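Local coordinates for protein probable fimbrial chaperone YadV (Escherichia coli K-12, PDB 5GHU) that probably acts as a periplasmic chaperone for pilin subunits in the assembly of fimbriae, which could contribute to adhesion to various surfaces, at residues 36-41 with 89-94. Sequence-based numbering, arbitrary orientation.
Sequences WLDTGD and WFNVLE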
ATOM      1  N   TRP A  36       3.921  15.390  -1.287  1.00 30.98           N
ATOM      2  CA  TRP A  36       2.492  15.645  -1.274  1.00 30.51           C
ATOM      3  C   TRP A  36       1.691  14.368  -1.181  1.00 32.11           C
ATOM      4  O   TRP A  36       2.216  13.257  -1.409  1.00 28.99           O
ATOM      5  CB  TRP A  36       2.080  16.444  -2.533  1.00 34.83           C
ATOM      6  CG  TRP A  36       2.035  15.616  -3.832  1.00 32.74           C
ATOM      7  CD1 TRP A  36       0.948  14.964  -4.352  1.00 33.91           C
ATOM      8  CD2 TRP A  36       3.116  15.380  -4.759  1.00 31.22           C
ATOM      9  NE1 TRP A  36       1.284  14.323  -5.534  1.00 34.20           N
ATOM     10  CE2 TRP A  36       2.600  14.583  -5.813  1.00 32.37           C
ATOM     11  CE3 TRP A  36       4.457  15.770  -4.806  1.00 33.51           C
ATOM     12  CZ2 TRP A  36       3.384  14.139  -6.865  1.00 32.60           C
ATOM     13  CZ3 TRP A  36       5.230  15.352  -5.877  1.00 36.47           C
ATOM     14  CH2 TRP A  36       4.679  14.553  -6.910  1.00 33.84           C
ATOM     15  N   LEU A  37       0.402  14.527  -0.867  1.00 28.70           N
ATOM     16  CA  LEU A  37      -0.548  13.420  -0.866  1.00 28.92           C
ATOM     17  C   LEU A  37      -1.535  13.549  -2.021  1.00 32.43           C
ATOM     18  O   LEU A  37      -2.067  14.640  -2.305  1.00 34.88           O
ATOM     19  CB  LEU A  37      -1.313  13.375   0.453  1.00 28.03           C
ATOM     20  CG  LEU A  37      -0.472  12.864   1.631  1.00 30.83           C
ATOM     21  CD1 LEU A  37      -0.946  13.429   2.954  1.00 40.91           C
ATOM     22  CD2 LEU A  37      -0.538  11.386   1.670  1.00 27.75           C
ATOM     23  N   ASP A  38      -1.795  12.432  -2.687  1.00 29.30           N
ATOM     24  CA  ASP A  38      -2.910  12.401  -3.646  1.00 31.52           C
ATOM     25  C   ASP A  38      -3.609  11.030  -3.682  1.00 34.28           C
ATOM     26  O   ASP A  38      -3.402  10.206  -2.791  1.00 30.23           O
ATOM     27  CB  ASP A  38      -2.427  12.845  -5.045  1.00 37.41           C
ATOM     28  CG  ASP A  38      -1.395  11.912  -5.664  1.00 37.03           C
ATOM     29  OD1 ASP A  38      -1.326  10.720  -5.321  1.00 36.81           O
ATOM     30  OD2 ASP A  38      -0.639  12.392  -6.547  1.00 43.65           O
ATOM     31  N   THR A  39      -4.463  10.782  -4.685  1.00 36.01           N
ATOM     32  CA  THR A  39      -5.261   9.561  -4.647  1.00 37.47           C
ATOM     33  C   THR A  39      -4.690   8.438  -5.497  1.00 50.73           C
ATOM     34  O   THR A  39      -5.240   7.336  -5.520  1.00 53.14           O
ATOM     35  CB  THR A  39      -6.694   9.830  -5.086  1.00 49.56           C
ATOM     36  OG1 THR A  39      -6.656  10.428  -6.374  1.00 50.76           O
ATOM     37  CG2 THR A  39      -7.377  10.785  -4.118  1.00 52.92           C
ATOM     38  N   GLY A  40      -3.583   8.690  -6.182  1.00 52.38           N
ATOM     39  CA  GLY A  40      -2.872   7.595  -6.824  1.00 65.94           C
ATOM     40  C   GLY A  40      -2.796   7.710  -8.333  1.00 76.50           C
ATOM     41  O   GLY A  40      -2.545   6.710  -9.024  1.00 73.00           O
ATOM     42  N   ASP A  41      -3.002   8.945  -8.807  1.00 80.82           N
ATOM     43  CA  ASP A  41      -2.936   9.367 -10.221  1.00 82.36           C
ATOM     44  C   ASP A  41      -4.236   9.048 -10.931  1.00 79.41           C
ATOM     45  O   ASP A  41      -5.087   9.921 -11.058  1.00 82.21           O
ATOM     46  CB  ASP A  41      -1.744   8.737 -10.970  1.00 79.34           C
ATOM     47  CG  ASP A  41      -0.441   9.536 -10.798  1.00 74.27           C
ATOM     48  OD1 ASP A  41      -0.391  10.483  -9.989  1.00 71.93           O
ATOM     49  OD2 ASP A  41       0.546   9.218 -11.480  1.00 73.68           O
ATOM     50  N   TRP A  89      -1.904   8.168  -1.535  1.00 25.90           N
ATOM     51  CA  TRP A  89      -0.498   8.045  -1.879  1.00 25.98           C
ATOM     52  C   TRP A  89       0.338   9.218  -1.416  1.00 22.56           C
ATOM     53  O   TRP A  89       0.036  10.360  -1.717  1.00 25.00           O
ATOM     54  CB  TRP A  89      -0.369   7.873  -3.392  1.00 28.61           C
ATOM     55  CG  TRP A  89      -0.879   6.508  -3.717  1.00 36.15           C
ATOM     56  CD1 TRP A  89      -2.186   6.131  -3.910  1.00 44.77           C
ATOM     57  CD2 TRP A  89      -0.103   5.315  -3.789  1.00 32.74           C
ATOM     58  NE1 TRP A  89      -2.258   4.785  -4.127  1.00 45.57           N
ATOM     59  CE2 TRP A  89      -0.990   4.259  -4.066  1.00 43.59           C
ATOM     60  CE3 TRP A  89       1.250   5.038  -3.652  1.00 34.84           C
ATOM     61  CZ2 TRP A  89      -0.552   2.957  -4.236  1.00 47.21           C
ATOM     62  CZ3 TRP A  89       1.679   3.755  -3.822  1.00 43.67           C
ATOM     63  CH2 TRP A  89       0.788   2.729  -4.114  1.00 44.57           C
ATOM     64  N   PHE A  90       1.369   8.897  -0.653  1.00 22.78           N
ATOM     65  CA  PHE A  90       2.366   9.894  -0.262  1.00 21.77           C
ATOM     66  C   PHE A  90       3.486   9.910  -1.297  1.00 24.17           C
ATOM     67  O   PHE A  90       4.159   8.897  -1.494  1.00 27.15           O
ATOM     68  CB  PHE A  90       2.933   9.567   1.143  1.00 23.20           C
ATOM     69  CG  PHE A  90       4.011  10.530   1.585  1.00 25.42           C
ATOM     70  CD1 PHE A  90       3.727  11.872   1.718  1.00 25.44           C
ATOM     71  CD2 PHE A  90       5.321  10.118   1.730  1.00 22.70           C
ATOM     72  CE1 PHE A  90       4.692  12.802   2.069  1.00 27.50           C
ATOM     73  CE2 PHE A  90       6.298  11.030   2.084  1.00 28.36           C
ATOM     74  CZ  PHE A  90       5.984  12.390   2.233  1.00 29.29           C
ATOM     75  N   ASN A  91       3.666  11.064  -1.945  1.00 25.64           N
ATOM     76  CA  ASN A  91       4.635  11.225  -3.022  1.00 26.33           C
ATOM     77  C   ASN A  91       5.810  12.058  -2.636  1.00 28.09           C
ATOM     78  O   ASN A  91       5.637  13.093  -1.989  1.00 27.12           O
ATOM     79  CB  ASN A  91       3.997  11.939  -4.224  1.00 28.21           C
ATOM     80  CG  ASN A  91       2.849  11.156  -4.839  1.00 35.49           C
ATOM     81  OD1 ASN A  91       3.018  10.552  -5.878  1.00 38.52           O
ATOM     82  ND2 ASN A  91       1.688  11.176  -4.207  1.00 34.17           N
ATOM     83  N   VAL A  92       6.982  11.646  -3.118  1.00 27.15           N
ATOM     84  CA  VAL A  92       8.226  12.372  -2.995  1.00 27.17           C
ATOM     85  C   VAL A  92       8.875  12.505  -4.357  1.00 30.98           C
ATOM     86  O   VAL A  92       9.089  11.511  -5.043  1.00 34.11           O
ATOM     87  CB  VAL A  92       9.138  11.630  -2.023  1.00 28.16           C
ATOM     88  CG1 VAL A  92      10.494  12.268  -1.985  1.00 33.05           C
ATOM     89  CG2 VAL A  92       8.442  11.619  -0.670  1.00 31.96           C
ATOM     90  N   LEU A  93       9.173  13.736  -4.749  1.00 30.86           N
ATOM     91  CA  LEU A  93       9.763  14.003  -6.067  1.00 30.56           C
ATOM     92  C   LEU A  93      11.071  14.755  -5.860  1.00 35.14           C
ATOM     93  O   LEU A  93      11.062  15.795  -5.236  1.00 37.23           O
ATOM     94  CB  LEU A  93       8.755  14.813  -6.936  1.00 31.93           C
ATOM     95  CG  LEU A  93       9.083  15.275  -8.366  1.00 43.09           C
ATOM     96  CD1 LEU A  93       9.954  16.531  -8.403  1.00 52.10           C
ATOM     97  CD2 LEU A  93       9.768  14.166  -9.086  1.00 49.47           C
ATOM     98  N   GLU A  94      12.198  14.241  -6.351  1.00 36.92           N
ATOM     99  CA  GLU A  94      13.479  14.942  -6.126  1.00 35.20           C
ATOM    100  C   GLU A  94      13.954  15.563  -7.428  1.00 42.23           C
ATOM    101  O   GLU A  94      13.649  15.081  -8.500  1.00 44.92           O
ATOM    102  CB  GLU A  94      14.548  13.995  -5.541  1.00 43.68           C
ATOM    103  CG  GLU A  94      15.070  12.900  -6.474  1.00 49.85           C
ATOM    104  CD  GLU A  94      15.795  11.764  -5.735  1.00 48.70           C
ATOM    105  OE1 GLU A  94      15.334  11.363  -4.653  1.00 49.56           O
ATOM    106  OE2 GLU A  94      16.809  11.254  -6.239  1.00 55.51           O
TER
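Trp36 and Asn91 face each other as a hydrogen-bonded pair where strands 31-38 and 86-95 run antiparallel in the immunoglobulin-like N-terminal domain of this PapD-family chaperone. Asn91 N donates an almost straight bond of 2.7 Å to Trp36 O, and Trp36 N returns one to Asn91 O. A second such pair joins Asp38 and Trp89, with Trp89 N 2.8 Å from Asp38 O. Between them Leu37 CA brings its hydrogen toward Trp89 O, while Leu37 CD2 packs on Phe90 CB, near the edge of the ring, on the face opposite Trp36 and Asn91.

The Trp36 side chain reaches across to the opposing strand, over Asn91 and with its rim against Leu93. Trp36 CB carries CG between the backbone N and the carbonyl carbon (chi1 75°), and the indole then spreads flat above Asn91. Asn91 CB sits over the six-membered ring, 3.4 Å from its centroid in a CH-pi contact, and the Asn91 amide stacks on the indole with the two planes 1° apart; CE2 and CZ2 meet both Asn91 CB and CG. Farther out, CH2 and CZ3 approach Leu93 CB, Trp36 CZ3 at 3.7 Å. On the pyrrole side, Trp36 NE1 gives a hydrogen bond to Asp38 OD2 at 2.9 Å, in the ring plane but from above the carboxylate, which would hold the indole in its rotation. An alanine in place of Trp36 would probably uncover the Asn91 amide, open a gap beside Leu93 and leave Asp38 OD2 without its indole donor.

Beyond the strand end the chain turns past Trp89, whose ring also has a cation-pi contact with Arg117. Beneath the indole, Asn91 OD1 accepts a hydrogen bond from Arg115 on strand 114-123, and Asn91 ND2 makes a weak one, 3.2 Å long, to Asp38 OD1.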